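Local coordinates for protein Cys-Gly metallodipeptidase DUG1 (Saccharomyces cerevisiae, PDB 4G1P) that hydrolyses the dipeptide Cys-Gly as a dinuclear metallopeptidase and forms the catalytic component of the complex that degrades glutathione, at residues E269-L274 / R313-S318; E243-L248 / A339-K344. All coordinates share one frame; numbering follows the deposited sequence.

Interaction 1 (E269-L274 / R313-S318)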
loop_
_atom_site.group_PDB
_atom_site.type_symbol
_atom_site.label_atom_id
_atom_site.label_comp_id
_atom_site.label_asym_id
_atom_site.label_seq_id
_atom_site.Cartn_x
_atom_site.Cartn_y
_atom_site.Cartn_z
ATOM N N GLU A 269 -4.090 -31.005 -13.225
ATOM C CA GLU A 269 -4.175 -32.445 -13.008
ATOM C C GLU A 269 -5.149 -32.775 -11.878
ATOM O O GLU A 269 -5.821 -33.798 -11.911
ATOM C CB GLU A 269 -2.777 -33.028 -12.709
ATOM C CG GLU A 269 -1.754 -32.960 -13.884
ATOM C CD GLU A 269 -1.251 -31.541 -14.197
ATOM O OE1 GLU A 269 -1.570 -30.608 -13.434
ATOM O OE2 GLU A 269 -0.543 -31.349 -15.209
ATOM N N MET A 270 -5.231 -31.896 -10.888
ATOM C CA MET A 270 -6.084 -32.124 -9.731
ATOM C C MET A 270 -7.517 -31.699 -9.956
ATOM O O MET A 270 -8.376 -31.984 -9.129
ATOM C CB MET A 270 -5.560 -31.349 -8.531
ATOM C CG MET A 270 -4.405 -31.985 -7.826
ATOM S SD MET A 270 -4.023 -31.028 -6.367
ATOM C CE MET A 270 -3.531 -29.485 -7.127
ATOM N N VAL A 271 -7.764 -30.992 -11.054
ATOM C CA VAL A 271 -9.096 -30.481 -11.353
ATOM C C VAL A 271 -10.032 -31.574 -11.870
ATOM O O VAL A 271 -9.813 -32.137 -12.942
ATOM C CB VAL A 271 -9.031 -29.353 -12.378
ATOM C CG1 VAL A 271 -10.437 -28.957 -12.833
ATOM C CG2 VAL A 271 -8.307 -28.162 -11.787
ATOM N N ALA A 272 -11.076 -31.869 -11.102
ATOM C CA ALA A 272 -12.037 -32.901 -11.480
ATOM C C ALA A 272 -12.626 -32.624 -12.863
ATOM O O ALA A 272 -12.903 -31.478 -13.211
ATOM C CB ALA A 272 -13.139 -33.014 -10.434
ATOM N N PRO A 273 -12.793 -33.678 -13.670
ATOM C CA PRO A 273 -13.302 -33.513 -15.038
ATOM C C PRO A 273 -14.795 -33.203 -15.087
ATOM O O PRO A 273 -15.554 -33.526 -14.166
ATOM C CB PRO A 273 -13.026 -34.871 -15.673
ATOM C CG PRO A 273 -13.003 -35.819 -14.518
ATOM C CD PRO A 273 -12.398 -35.067 -13.386
ATOM N N LEU A 274 -15.206 -32.590 -16.185
ATOM C CA LEU A 274 -16.563 -32.124 -16.335
ATOM C C LEU A 274 -17.503 -33.265 -16.709
ATOM O O LEU A 274 -17.362 -33.848 -17.779
ATOM C CB LEU A 274 -16.594 -31.049 -17.411
ATOM C CG LEU A 274 -17.928 -30.358 -17.653
ATOM C CD1 LEU A 274 -18.384 -29.637 -16.396
ATOM C CD2 LEU A 274 -17.798 -29.392 -18.811
ATOM N N ARG A 313 -16.547 -19.281 -13.014
ATOM C CA ARG A 313 -16.859 -18.829 -11.654
ATOM C C ARG A 313 -17.008 -19.987 -10.681
ATOM O O ARG A 313 -16.710 -19.837 -9.508
ATOM C CB ARG A 313 -18.171 -18.060 -11.587
ATOM C CG ARG A 313 -18.259 -16.861 -12.462
ATOM C CD ARG A 313 -19.698 -16.391 -12.509
ATOM N NE ARG A 313 -20.086 -15.765 -11.254
ATOM C CZ ARG A 313 -20.625 -14.560 -11.176
ATOM N NH1 ARG A 313 -20.851 -13.878 -12.285
ATOM N NH2 ARG A 313 -20.950 -14.045 -9.997
ATOM N N TRP A 314 -17.501 -21.130 -11.156
ATOM C CA TRP A 314 -17.963 -22.175 -10.234
ATOM C C TRP A 314 -17.067 -23.395 -10.049
ATOM O O TRP A 314 -16.964 -23.918 -8.941
ATOM C CB TRP A 314 -19.364 -22.657 -10.612
ATOM C CG TRP A 314 -20.431 -21.625 -10.475
ATOM C CD1 TRP A 314 -20.328 -20.417 -9.854
ATOM C CD2 TRP A 314 -21.769 -21.701 -10.992
ATOM N NE1 TRP A 314 -21.514 -19.736 -9.956
ATOM C CE2 TRP A 314 -22.417 -20.503 -10.646
ATOM C CE3 TRP A 314 -22.480 -22.672 -11.717
ATOM C CZ2 TRP A 314 -23.749 -20.246 -10.988
ATOM C CZ3 TRP A 314 -23.797 -22.415 -12.064
ATOM C CH2 TRP A 314 -24.417 -21.212 -11.699
ATOM N N ARG A 315 -16.445 -23.879 -11.122
ATOM C CA ARG A 315 -15.835 -25.206 -11.048
ATOM C C ARG A 315 -14.444 -25.319 -11.647
ATOM O O ARG A 315 -13.847 -26.382 -11.595
ATOM C CB ARG A 315 -16.769 -26.276 -11.640
ATOM C CG ARG A 315 -17.111 -26.073 -13.104
ATOM C CD ARG A 315 -16.299 -27.006 -13.981
ATOM N NE ARG A 315 -16.413 -28.383 -13.529
ATOM C CZ ARG A 315 -15.403 -29.246 -13.503
ATOM N NH1 ARG A 315 -14.203 -28.869 -13.920
ATOM N NH2 ARG A 315 -15.590 -30.489 -13.064
ATOM N N TYR A 316 -13.935 -24.229 -12.207
ATOM C CA TYR A 316 -12.512 -24.144 -12.558
ATOM C C TYR A 316 -11.824 -23.216 -11.569
ATOM O O TYR A 316 -12.408 -22.220 -11.162
ATOM C CB TYR A 316 -12.325 -23.638 -13.993
ATOM C CG TYR A 316 -12.754 -24.651 -15.037
ATOM C CD1 TYR A 316 -12.410 -25.992 -14.908
ATOM C CD2 TYR A 316 -13.519 -24.277 -16.133
ATOM C CE1 TYR A 316 -12.797 -26.928 -15.852
ATOM C CE2 TYR A 316 -13.911 -25.209 -17.077
ATOM C CZ TYR A 316 -13.544 -26.535 -16.930
ATOM O OH TYR A 316 -13.927 -27.476 -17.861
ATOM N N PRO A 317 -10.589 -23.542 -11.166
ATOM C CA PRO A 317 -9.884 -22.699 -10.195
ATOM C C PRO A 317 -9.578 -21.321 -10.752
ATOM O O PRO A 317 -9.690 -21.099 -11.957
ATOM C CB PRO A 317 -8.581 -23.468 -9.932
ATOM C CG PRO A 317 -8.396 -24.328 -11.119
ATOM C CD PRO A 317 -9.773 -24.683 -11.609
ATOM N N SER A 318 -9.217 -20.391 -9.876
ATOM C CA SER A 318 -8.771 -19.072 -10.323
ATOM C C SER A 318 -7.643 -18.564 -9.439
ATOM O O SER A 318 -7.478 -19.018 -8.306
ATOM C CB SER A 318 -9.930 -18.077 -10.336
ATOM O OG SER A 318 -10.508 -17.969 -9.052
#
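R315 reaches across to the backbone of A272 and grips its carbonyl oxygen end-on with two nitrogens. NH1 lies 3.0 Å from A272 O, almost in line with the C=O bond. NH2 of R315 is 2.9 Å from A272 O and stands above the carbonyl plane, 58° out of it. The oxygen itself sits in the plane of the guanidinium. Both bonds are somewhat bent. The carbonyl O of P273 is also close, 3.2 Å from R315 NH2. The third nitrogen, NE, turns to a salt bridge with E278. Together the carboxylate and the carbonyl should hold the guanidinium in its rotation.

R315 is the first residue to leave the helix 306-314, and the chain then runs through Y316 and P317 into the strand 318-325 of the lid domain. The residues 271-274 follow the short helix 267-270, so the contact joins the loops that follow two helices on the protein surface. A272 also makes a backbone hydrogen bond with P351.

V271 makes the apolar contacts. It points at the other segment and splits its two methyls. V271 CG2 meets the ring of P317 tip to tip, 3.8 Å from P317 CD. CG1, anti to the backbone N (chi1 172°), comes to the edge of the Y316 ring, 4.1 Å from Y316 CD1.

A methyl also meets the charged group. L274 CD1 lies over one face of the R315 guanidinium, 3.7 Å from R315 NE. The R315 side chain is bent at chi2 and chi3. Its CD sits over the centre of the Y316 ring, 3.9 Å above the plane.

Interaction 2 (E243-L248 / A339-K344)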
loop_
_atom_site.group_PDB
_atom_site.type_symbol
_atom_site.label_atom_id
_atom_site.label_comp_id
_atom_site.label_asym_id
_atom_site.label_seq_id
_atom_site.Cartn_x
_atom_site.Cartn_y
_atom_site.Cartn_z
ATOM N N GLU A 243 16.965 -5.381 -6.020
ATOM C CA GLU A 243 15.706 -4.879 -5.473
ATOM C C GLU A 243 14.637 -5.973 -5.314
ATOM O O GLU A 243 14.207 -6.587 -6.297
ATOM C CB GLU A 243 15.175 -3.727 -6.325
ATOM C CG GLU A 243 16.218 -2.655 -6.608
ATOM C CD GLU A 243 15.651 -1.407 -7.289
ATOM O OE1 GLU A 243 14.409 -1.258 -7.390
ATOM O OE2 GLU A 243 16.456 -0.566 -7.734
ATOM N N PRO A 244 14.213 -6.226 -4.067
ATOM C CA PRO A 244 13.107 -7.142 -3.786
ATOM C C PRO A 244 11.879 -6.869 -4.662
ATOM O O PRO A 244 11.300 -7.812 -5.192
ATOM C CB PRO A 244 12.804 -6.862 -2.318
ATOM C CG PRO A 244 14.124 -6.507 -1.752
ATOM C CD PRO A 244 14.841 -5.733 -2.829
ATOM N N MET A 245 11.512 -5.604 -4.840
ATOM C CA MET A 245 10.389 -5.276 -5.711
ATOM C C MET A 245 10.552 -5.774 -7.150
ATOM O O MET A 245 9.571 -6.151 -7.795
ATOM C CB MET A 245 10.081 -3.775 -5.696
ATOM C CG MET A 245 9.139 -3.354 -4.575
ATOM S SD MET A 245 7.533 -4.213 -4.543
ATOM C CE MET A 245 6.717 -3.470 -5.953
ATOM N N ILE A 246 11.782 -5.779 -7.651
ATOM C CA ILE A 246 12.022 -6.184 -9.027
ATOM C C ILE A 246 11.861 -7.703 -9.169
ATOM O O ILE A 246 11.176 -8.193 -10.074
ATOM C CB ILE A 246 13.386 -5.693 -9.514
ATOM C CG1 ILE A 246 13.369 -4.168 -9.629
ATOM C CG2 ILE A 246 13.733 -6.303 -10.850
ATOM C CD1 ILE A 246 14.728 -3.538 -9.924
ATOM N N ASP A 247 12.471 -8.447 -8.256
ATOM C CA ASP A 247 12.269 -9.889 -8.228
ATOM C C ASP A 247 10.780 -10.209 -8.119
ATOM O O ASP A 247 10.255 -11.054 -8.858
ATOM C CB ASP A 247 13.034 -10.516 -7.065
ATOM C CG ASP A 247 14.524 -10.211 -7.121
ATOM O OD1 ASP A 247 14.995 -9.840 -8.214
ATOM O OD2 ASP A 247 15.214 -10.341 -6.083
ATOM N N LEU A 248 10.105 -9.500 -7.219
ATOM C CA LEU A 248 8.707 -9.767 -6.902
ATOM C C LEU A 248 7.765 -9.597 -8.089
ATOM O O LEU A 248 6.819 -10.363 -8.231
ATOM C CB LEU A 248 8.234 -8.903 -5.733
ATOM C CG LEU A 248 6.818 -9.257 -5.270
ATOM C CD1 LEU A 248 6.834 -10.617 -4.588
ATOM C CD2 LEU A 248 6.176 -8.177 -4.381
ATOM N N ALA A 339 12.787 -2.722 1.424
ATOM C CA ALA A 339 13.703 -3.735 1.958
ATOM C C ALA A 339 13.088 -5.118 1.992
ATOM O O ALA A 339 13.753 -6.113 1.682
ATOM C CB ALA A 339 14.170 -3.346 3.341
ATOM N N LYS A 340 11.811 -5.173 2.362
ATOM C CA LYS A 340 11.112 -6.440 2.537
ATOM C C LYS A 340 9.646 -6.319 2.129
ATOM O O LYS A 340 8.859 -5.629 2.780
ATOM C CB LYS A 340 11.248 -6.903 3.986
ATOM C CG LYS A 340 10.626 -8.253 4.314
ATOM C CD LYS A 340 10.926 -8.610 5.772
ATOM C CE LYS A 340 10.294 -9.922 6.170
ATOM N NZ LYS A 340 10.765 -10.398 7.502
ATOM N N VAL A 341 9.299 -6.999 1.039
ATOM C CA VAL A 341 7.973 -6.922 0.443
ATOM C C VAL A 341 7.187 -8.250 0.492
ATOM O O VAL A 341 7.764 -9.335 0.469
ATOM C CB VAL A 341 8.071 -6.472 -1.013
ATOM C CG1 VAL A 341 8.427 -5.015 -1.085
ATOM C CG2 VAL A 341 9.096 -7.295 -1.746
ATOM N N PHE A 342 5.865 -8.155 0.553
ATOM C CA PHE A 342 5.010 -9.332 0.623
ATOM C C PHE A 342 4.010 -9.235 -0.512
ATOM O O PHE A 342 3.171 -8.329 -0.524
ATOM C CB PHE A 342 4.236 -9.396 1.943
ATOM C CG PHE A 342 5.089 -9.264 3.176
ATOM C CD1 PHE A 342 5.665 -8.040 3.527
ATOM C CD2 PHE A 342 5.270 -10.345 4.023
ATOM C CE1 PHE A 342 6.434 -7.912 4.678
ATOM C CE2 PHE A 342 6.040 -10.221 5.183
ATOM C CZ PHE A 342 6.620 -9.004 5.506
ATOM N N GLY A 343 4.103 -10.153 -1.470
ATOM C CA GLY A 343 3.138 -10.206 -2.555
ATOM C C GLY A 343 1.924 -11.035 -2.157
ATOM O O GLY A 343 2.069 -12.170 -1.697
ATOM N N LYS A 344 0.734 -10.465 -2.327
ATOM C CA LYS A 344 -0.500 -11.128 -1.911
ATOM C C LYS A 344 -1.251 -11.739 -3.099
ATOM O O LYS A 344 -1.537 -11.064 -4.090
ATOM C CB LYS A 344 -1.399 -10.140 -1.161
ATOM C CG LYS A 344 -0.706 -9.424 0.004
ATOM C CD LYS A 344 -0.326 -10.403 1.097
ATOM C CE LYS A 344 0.410 -9.737 2.236
ATOM N NZ LYS A 344 -0.383 -8.669 2.854
#
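The two methyls of V341 press into the surface of the helix 244-252 between P244, M245 and L248. CG1 turns to M245, whose chain is bent at chi2 and chi3 and crosses V341 at about a right angle. The sulfur SD of M245 is 3.7 Å from V341 CG1. The other methyl, CG2, fits between P244 and L248, one helical turn apart. V341 CG2 lies 3.8 Å from P244 CB and 4.0 Å from L248 CD2.

The helix packs on one face of the mixed sheet of the lid domain, near the second subunit. Helix 244-248 and strand 340-344 run in nearly the same direction, 21° apart, with axes 8.6 Å from each other. V324 on the adjoining strand 318-325 also touches M245 and L248.

At G343 the strand has no side chain, and L248 lies over its backbone there. L248 CG is anti to the backbone N (chi1 -174°), and L248 CD2 comes 4.1 Å from G343 N. At the start of the helix, the P244 ring rests on the backbone of A339, with P244 CG 3.5 Å from A339 O.

The two contacts lie in different parts of the lid domain, with centres 30 Å apart. Their nearest atoms are about 11 Å from each other, and they do not touch. The helices 244-252 and 267-270 follow each other in the chain, and both segments of interaction 1 fall between those of interaction 2. The strands 318-325 and 340-349 pair antiparallel and connect the two regions. S318 makes a backbone hydrogen bond with R348, which lines the cysteine pocket. The side chain of P317 is about 14 Å from the bound cysteine. Neither contact forms part of the zinc or ligand sites. M245 of interaction 2 packs on G323 of the second subunit, and segment 313-318 also reaches that subunit.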